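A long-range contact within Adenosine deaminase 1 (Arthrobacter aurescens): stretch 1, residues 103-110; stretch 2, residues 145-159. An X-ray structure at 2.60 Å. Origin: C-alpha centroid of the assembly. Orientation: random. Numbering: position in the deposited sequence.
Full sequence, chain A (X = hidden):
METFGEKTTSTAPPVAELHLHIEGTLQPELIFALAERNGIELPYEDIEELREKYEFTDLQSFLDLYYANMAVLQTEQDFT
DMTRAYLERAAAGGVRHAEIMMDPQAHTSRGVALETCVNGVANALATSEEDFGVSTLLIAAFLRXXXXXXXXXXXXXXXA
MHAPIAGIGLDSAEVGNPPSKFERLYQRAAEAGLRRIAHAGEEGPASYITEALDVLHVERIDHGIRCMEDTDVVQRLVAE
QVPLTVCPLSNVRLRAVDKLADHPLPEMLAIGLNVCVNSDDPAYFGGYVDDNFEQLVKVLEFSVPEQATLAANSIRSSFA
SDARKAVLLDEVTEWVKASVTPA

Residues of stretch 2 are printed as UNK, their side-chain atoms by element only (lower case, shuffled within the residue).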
ATOM      1  N   ASP A 103      -4.895   0.892  -9.151  1.00 11.54           N
ATOM      2  CA  ASP A 103      -6.101   1.673  -9.397  1.00 10.93           C
ATOM      3  C   ASP A 103      -6.573   1.478 -10.832  1.00 12.79           C
ATOM      4  O   ASP A 103      -6.246   2.278 -11.713  1.00 13.66           O
ATOM      5  CB  ASP A 103      -5.857   3.164  -9.135  1.00 13.26           C
ATOM      6  CG  ASP A 103      -5.420   3.454  -7.706  1.00 14.99           C
ATOM      7  OD1 ASP A 103      -5.705   2.630  -6.808  1.00 13.95           O
ATOM      8  OD2 ASP A 103      -4.794   4.518  -7.483  1.00 14.82           O
ATOM      9  N   PRO A 104      -7.358   0.419 -11.071  1.00 12.90           N
ATOM     10  CA  PRO A 104      -7.860   0.122 -12.415  1.00 14.00           C
ATOM     11  C   PRO A 104      -8.433   1.372 -13.087  1.00 14.93           C
ATOM     12  O   PRO A 104      -8.130   1.638 -14.250  1.00 13.50           O
ATOM     13  CB  PRO A 104      -8.982  -0.885 -12.150  1.00 12.08           C
ATOM     14  CG  PRO A 104      -8.646  -1.499 -10.859  1.00 10.74           C
ATOM     15  CD  PRO A 104      -7.956  -0.459 -10.052  1.00  9.93           C
ATOM     16  N   GLN A 105      -9.243   2.132 -12.352  1.00 10.67           N
ATOM     17  CA  GLN A 105      -9.921   3.296 -12.911  1.00 13.11           C
ATOM     18  C   GLN A 105      -8.967   4.419 -13.328  1.00 14.35           C
ATOM     19  O   GLN A 105      -9.270   5.179 -14.240  1.00 14.81           O
ATOM     20  CB  GLN A 105     -10.955   3.839 -11.925  1.00 13.21           C
ATOM     21  CG  GLN A 105     -12.158   2.943 -11.705  1.00 11.55           C
ATOM     22  CD  GLN A 105     -12.856   3.242 -10.394  1.00 12.32           C
ATOM     23  OE1 GLN A 105     -12.296   3.018  -9.323  1.00 13.43           O
ATOM     24  NE2 GLN A 105     -14.084   3.746 -10.470  1.00 11.91           N
ATOM     25  N   ALA A 106      -7.822   4.530 -12.660  1.00 14.29           N
ATOM     26  CA  ALA A 106      -6.871   5.585 -12.980  1.00 11.96           C
ATOM     27  C   ALA A 106      -6.233   5.345 -14.342  1.00 14.60           C
ATOM     28  O   ALA A 106      -5.553   6.215 -14.884  1.00 16.04           O
ATOM     29  CB  ALA A 106      -5.810   5.693 -11.908  1.00 13.39           C
ATOM     30  N   HIS A 107      -6.462   4.160 -14.896  1.00 13.45           N
ATOM     31  CA  HIS A 107      -5.939   3.834 -16.215  1.00 15.73           C
ATOM     32  C   HIS A 107      -7.050   3.721 -17.262  1.00 16.79           C
ATOM     33  O   HIS A 107      -6.875   4.138 -18.405  1.00 17.82           O
ATOM     34  CB  HIS A 107      -5.094   2.561 -16.155  1.00 13.84           C
ATOM     35  CG  HIS A 107      -4.126   2.547 -15.015  1.00 13.30           C
ATOM     36  ND1 HIS A 107      -4.249   1.689 -13.943  1.00 14.96           N
ATOM     37  CD2 HIS A 107      -3.039   3.313 -14.762  1.00 10.43           C
ATOM     38  CE1 HIS A 107      -3.270   1.917 -13.086  1.00 12.69           C
ATOM     39  NE2 HIS A 107      -2.524   2.900 -13.558  1.00 13.64           N
ATOM     40  N   THR A 108      -8.195   3.177 -16.866  1.00 13.99           N
ATOM     41  CA  THR A 108      -9.325   3.068 -17.779  1.00 16.79           C
ATOM     42  C   THR A 108      -9.903   4.452 -18.086  1.00 21.46           C
ATOM     43  O   THR A 108     -10.519   4.653 -19.137  1.00 19.29           O
ATOM     44  CB  THR A 108     -10.434   2.135 -17.228  1.00 17.35           C
ATOM     45  OG1 THR A 108     -10.977   2.686 -16.021  1.00 17.00           O
ATOM     46  CG2 THR A 108      -9.877   0.743 -16.946  1.00 13.66           C
ATOM     47  N   SER A 109      -9.699   5.395 -17.164  1.00 18.28           N
ATOM     48  CA  SER A 109     -10.138   6.780 -17.344  1.00 17.98           C
ATOM     49  C   SER A 109      -9.248   7.513 -18.329  1.00 22.36           C
ATOM     50  O   SER A 109      -9.521   8.659 -18.684  1.00 23.47           O
ATOM     51  CB  SER A 109     -10.114   7.545 -16.019  1.00 16.43           C
ATOM     52  OG  SER A 109     -11.131   7.090 -15.148  1.00 23.83           O
ATOM     53  N   ARG A 110      -8.170   6.861 -18.751  1.00 18.13           N
ATOM     54  CA  ARG A 110      -7.235   7.475 -19.681  1.00 18.59           C
ATOM     55  C   ARG A 110      -7.325   6.779 -21.023  1.00 19.88           C
ATOM     56  O   ARG A 110      -6.564   7.082 -21.939  1.00 22.65           O
ATOM     57  CB  ARG A 110      -5.808   7.395 -19.143  1.00 18.86           C
ATOM     58  CG  ARG A 110      -5.536   8.328 -17.987  1.00 16.90           C
ATOM     59  CD  ARG A 110      -4.372   7.831 -17.153  1.00 15.49           C
ATOM     60  NE  ARG A 110      -3.272   7.399 -17.999  1.00 20.54           N
ATOM     61  CZ  ARG A 110      -2.802   6.159 -18.046  1.00 19.15           C
ATOM     62  NH1 ARG A 110      -3.321   5.214 -17.278  1.00 17.36           N
ATOM     63  NH2 ARG A 110      -1.794   5.872 -18.854  1.00 18.33           N
ATOM     64  N   UNK A 145     -13.409   8.921  -4.902  1.00 16.19           N
ATOM     65  CA  UNK A 145     -13.961  10.185  -5.406  1.00 16.08           C
ATOM     66  C   UNK A 145     -14.547  10.049  -6.809  1.00 14.27           C
ATOM     67  O   UNK A 145     -14.726  11.033  -7.520  1.00 15.14           O
ATOM     68  c   UNK A 145     -12.935  11.325  -5.349  1.00 13.17           C
ATOM     69  o   UNK A 145     -11.482   9.868  -6.575  1.00 13.81           O
ATOM     70  o   UNK A 145     -10.630  11.723  -5.772  1.00 15.57           O
ATOM     71  c   UNK A 145     -11.588  10.940  -5.941  1.00 15.39           C
ATOM     72  N   UNK A 146     -14.826   8.814  -7.203  1.00 15.11           N
ATOM     73  CA  UNK A 146     -15.643   8.550  -8.375  1.00 16.59           C
ATOM     74  C   UNK A 146     -16.868   7.787  -7.901  1.00 16.45           C
ATOM     75  O   UNK A 146     -16.912   7.328  -6.758  1.00 15.00           O
ATOM     76  c   UNK A 146     -13.735   8.479 -10.072  1.00 15.26           C
ATOM     77  c   UNK A 146     -11.653   8.498 -11.891  1.00 19.14           C
ATOM     78  c   UNK A 146     -14.881   7.736  -9.415  1.00 16.41           C
ATOM     79  s   UNK A 146     -13.147   7.588 -11.524  1.00 17.93           S
ATOM     80  N   UNK A 147     -17.863   7.649  -8.769  1.00 14.47           N
ATOM     81  CA  UNK A 147     -19.129   7.063  -8.353  1.00 15.81           C
ATOM     82  C   UNK A 147     -18.956   5.612  -7.920  1.00 18.72           C
ATOM     83  O   UNK A 147     -17.997   4.945  -8.314  1.00 18.22           O
ATOM     84  c   UNK A 147     -20.172   7.168  -9.467  1.00 16.45           C
ATOM     85  o   UNK A 147     -19.877   6.284 -10.534  1.00 17.06           O
ATOM     86  N   UNK A 148     -19.881   5.136  -7.094  1.00 17.25           N
ATOM     87  CA  UNK A 148     -19.926   3.727  -6.740  1.00 18.33           C
ATOM     88  C   UNK A 148     -20.355   2.906  -7.948  1.00 19.33           C
ATOM     89  O   UNK A 148     -19.888   1.787  -8.150  1.00 20.88           O
ATOM     90  o   UNK A 148     -23.048   2.419  -3.954  1.00 28.20           O
ATOM     91  c   UNK A 148     -22.039   1.717  -4.157  1.00 21.57           C
ATOM     92  o   UNK A 148     -21.701   0.783  -3.399  1.00 19.84           O
ATOM     93  c   UNK A 148     -21.196   1.998  -5.383  1.00 16.55           C
ATOM     94  c   UNK A 148     -20.899   3.477  -5.586  1.00 15.44           C
ATOM     95  N   UNK A 149     -21.249   3.466  -8.753  1.00 18.07           N
ATOM     96  CA  UNK A 149     -21.808   2.729  -9.878  1.00 22.37           C
ATOM     97  C   UNK A 149     -20.738   2.370 -10.903  1.00 20.61           C
ATOM     98  O   UNK A 149     -20.749   1.269 -11.461  1.00 18.57           O
ATOM     99  o   UNK A 149     -24.435   2.519  -8.926  1.00 27.29           O
ATOM    100  o   UNK A 149     -24.999   4.475  -9.751  1.00 33.60           O
ATOM    101  c   UNK A 149     -24.220   3.501  -9.672  1.00 27.72           C
ATOM    102  c   UNK A 149     -22.958   3.508 -10.526  1.00 23.34           C
ATOM    103  N   UNK A 150     -19.812   3.293 -11.141  1.00 15.93           N
ATOM    104  CA  UNK A 150     -18.715   3.027 -12.059  1.00 16.76           C
ATOM    105  C   UNK A 150     -17.734   2.024 -11.460  1.00 18.30           C
ATOM    106  O   UNK A 150     -17.134   1.231 -12.183  1.00 18.08           O
ATOM    107  c   UNK A 150     -17.992   4.315 -12.440  1.00 17.04           C
ATOM    108  o   UNK A 150     -17.545   4.997 -11.286  1.00 28.99           O
ATOM    109  N   UNK A 151     -17.578   2.059 -10.140  1.00 18.05           N
ATOM    110  CA  UNK A 151     -16.737   1.086  -9.451  1.00 17.69           C
ATOM    111  C   UNK A 151     -17.347  -0.306  -9.576  1.00 19.82           C
ATOM    112  O   UNK A 151     -16.635  -1.298  -9.761  1.00 18.03           O
ATOM    113  c   UNK A 151     -16.567   1.464  -7.990  1.00 14.49           C
ATOM    114  N   UNK A 152     -18.673  -0.370  -9.485  1.00 19.34           N
ATOM    115  CA  UNK A 152     -19.386  -1.638  -9.610  1.00 20.63           C
ATOM    116  C   UNK A 152     -19.282  -2.196 -11.022  1.00 19.37           C
ATOM    117  O   UNK A 152     -19.164  -3.408 -11.213  1.00 19.68           O
ATOM    118  c   UNK A 152     -22.456  -0.899  -7.327  1.00 19.45           C
ATOM    119  c   UNK A 152     -21.018  -2.959  -7.172  1.00 21.19           C
ATOM    120  c   UNK A 152     -21.112  -1.531  -7.688  1.00 21.55           C
ATOM    121  c   UNK A 152     -20.853  -1.489  -9.197  1.00 17.77           C
ATOM    122  N   UNK A 153     -19.314  -1.311 -12.013  1.00 17.22           N
ATOM    123  CA  UNK A 153     -19.201  -1.752 -13.396  1.00 18.34           C
ATOM    124  C   UNK A 153     -17.805  -2.270 -13.710  1.00 18.56           C
ATOM    125  O   UNK A 153     -17.660  -3.272 -14.405  1.00 23.59           O
ATOM    126  c   UNK A 153     -21.098  -0.547 -14.587  1.00 20.39           C
ATOM    127  o   UNK A 153     -20.563   1.039 -16.287  1.00 23.82           O
ATOM    128  c   UNK A 153     -19.600  -0.643 -14.366  1.00 21.17           C
ATOM    129  o   UNK A 153     -22.685   0.722 -15.817  1.00 26.08           O
ATOM    130  c   UNK A 153     -21.473   0.477 -15.639  1.00 22.91           C
ATOM    131  N   UNK A 154     -16.785  -1.593 -13.192  1.00 17.76           N
ATOM    132  CA  UNK A 154     -15.407  -2.042 -13.367  1.00 16.93           C
ATOM    133  C   UNK A 154     -15.187  -3.389 -12.671  1.00 19.16           C
ATOM    134  O   UNK A 154     -14.582  -4.306 -13.239  1.00 17.35           O
ATOM    135  c   UNK A 154     -14.394  -1.009 -12.834  1.00 17.50           C
ATOM    136  c   UNK A 154     -14.501   0.293 -13.618  1.00 13.00           C
ATOM    137  c   UNK A 154     -12.975  -1.565 -12.903  1.00 14.08           C
ATOM    138  N   UNK A 155     -15.685  -3.501 -11.443  1.00 18.94           N
ATOM    139  CA  UNK A 155     -15.621  -4.761 -10.709  1.00 18.20           C
ATOM    140  C   UNK A 155     -16.219  -5.901 -11.532  1.00 18.45           C
ATOM    141  O   UNK A 155     -15.616  -6.966 -11.656  1.00 15.79           O
ATOM    142  c   UNK A 155     -16.416  -5.933  -8.551  1.00 19.14           C
ATOM    143  c   UNK A 155     -16.350  -4.642  -9.371  1.00 19.03           C
ATOM    144  c   UNK A 155     -17.093  -5.694  -7.208  1.00 23.32           C
ATOM    145  c   UNK A 155     -15.025  -6.505  -8.361  1.00 17.23           C
ATOM    146  N   UNK A 156     -17.406  -5.665 -12.087  1.00 17.63           N
ATOM    147  CA  UNK A 156     -18.074  -6.633 -12.953  1.00 18.81           C
ATOM    148  C   UNK A 156     -17.173  -7.116 -14.085  1.00 21.45           C
ATOM    149  O   UNK A 156     -17.117  -8.313 -14.374  1.00 18.62           O
ATOM    150  c   UNK A 156     -19.343  -6.030 -13.554  1.00 19.80           C
ATOM    151  c   UNK A 156     -20.516  -6.072 -12.605  1.00 27.56           C
ATOM    152  o   UNK A 156     -20.523  -6.927 -11.689  1.00 30.82           O
ATOM    153  o   UNK A 156     -21.436  -5.248 -12.781  1.00 34.03           O
ATOM    154  N   UNK A 157     -16.483  -6.183 -14.734  1.00 18.40           N
ATOM    155  CA  UNK A 157     -15.606  -6.536 -15.842  1.00 20.74           C
ATOM    156  C   UNK A 157     -14.384  -7.317 -15.382  1.00 24.98           C
ATOM    157  O   UNK A 157     -13.946  -8.237 -16.069  1.00 27.62           O
ATOM    158  c   UNK A 157     -15.911  -5.193 -17.971  1.00 28.13           C
ATOM    159  c   UNK A 157     -15.323  -6.121 -19.022  1.00 31.27           C
ATOM    160  o   UNK A 157     -14.148  -6.014 -19.371  1.00 38.44           O
ATOM    161  n   UNK A 157     -16.142  -7.028 -19.536  1.00 27.29           N
ATOM    162  c   UNK A 157     -15.195  -5.302 -16.640  1.00 20.78           C
ATOM    163  N   UNK A 158     -13.837  -6.953 -14.226  1.00 19.18           N
ATOM    164  CA  UNK A 158     -12.746  -7.720 -13.637  1.00 19.11           C
ATOM    165  C   UNK A 158     -13.170  -9.161 -13.391  1.00 20.04           C
ATOM    166  O   UNK A 158     -12.458 -10.099 -13.747  1.00 22.43           O
ATOM    167  c   UNK A 158     -10.226  -6.081 -13.361  1.00 16.68           C
ATOM    168  c   UNK A 158     -11.478  -5.794 -12.545  1.00 20.37           C
ATOM    169  c   UNK A 158     -12.272  -7.080 -12.335  1.00 17.52           C
ATOM    170  c   UNK A 158     -11.128  -5.148 -11.216  1.00 19.28           C
ATOM    171  N   UNK A 159     -14.341  -9.332 -12.789  1.00 18.31           N
ATOM    172  CA  UNK A 159     -14.884 -10.660 -12.547  1.00 20.49           C
ATOM    173  C   UNK A 159     -15.066 -11.436 -13.848  1.00 22.82           C
ATOM    174  O   UNK A 159     -14.540 -12.539 -14.005  1.00 22.50           O
ATOM    175  c   UNK A 159     -16.152 -10.097 -10.356  1.00 21.01           C
ATOM    176  c   UNK A 159     -15.079 -10.863  -9.587  1.00 14.52           C
ATOM    177  c   UNK A 159     -17.510 -10.253  -9.690  1.00 25.22           C
ATOM    178  c   UNK A 159     -16.220 -10.564 -11.811  1.00 19.68           C
TER
HETATM  179  O   HOH W   1     -15.158   4.712  -7.839  1.00 15.39           O

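Position 145 carries two carbons, the second bearing two oxygens, and stays beyond reach of stretch 1: Asp145, its carboxylate bonded elsewhere in the structure. Position 146 is an unbranched run of two carbons, a sulfur and a final carbon; that last carbon is 3.6 Å from Ser109 OG and the sulfur 4.1 Å from Gln105 NE2. It is Met146, extended, with chi2 and chi3 both t.

Position 147 has one carbon and one oxygen and makes no contact with stretch 1: Ser147, at the N-cap position of the helix that follows. Position 148 has three carbons, the third carrying two oxygens, and its CA-to-CB bond points away: Glu148. Position 149, two carbons with two oxygens on the second, is Asp149, out of reach.

At 150 there is again one carbon and one oxygen. The oxygen lies 3.8 Å from Gln105 NE2, too long for a hydrogen bond. This is Ser150, whose OG is instead hydrogen-bonded to Ser147 OG at 2.8 Å. Position 151 has a single carbon, its CB 4.2 Å from Gln105 NE2 and its CA 3.9 Å from the same NE2. It is Ala151.

Position 152 has four carbons forked at the second, Leu152, and 153 has three carbons ending in two oxygens, Glu153; neither touches stretch 1. Position 154 forks at its first carbon into two more, one 4.1 Å from Pro104 CB and the other 4.0 Å from Gln105 CG. It is Val154, these carbons being CG1 and CG2.

Position 155, four carbons forked at the second, is Leu155; 156, two carbons and two oxygens, is Asp156; 157, three carbons ending in one oxygen and one nitrogen, is Gln157. None touches stretch 1. Position 158 repeats the four-carbon fork, its CA-to-CB bond toward stretch 1 and one end carbon 4.4 Å from Pro104 CG: Leu158, that carbon being CD1. Position 159, the same fork, is Leu159, out of reach.

The contact is small, burying 312 Å² where two helices cross at 93°. The spacing 150, 154, 158 places one side chain per turn toward stretch 1, and Val154 sits opposite Gln105, their CA atoms 7.7 Å apart. Gln105 is the hub: its aliphatic part packs on Val154, while its amide gains no direct hydrogen bond across the interface. A water serves instead, accepting from Gln105 NE2 at 3.0 Å and donating to Ser147 O at 2.9 Å. The rule is a small apolar patch, Pro104 against Val154 and Leu158, beside a glutamine linked to the helix start by one water.

Stretch 2, residues 145-159: DMSEDSALEVLDQLL
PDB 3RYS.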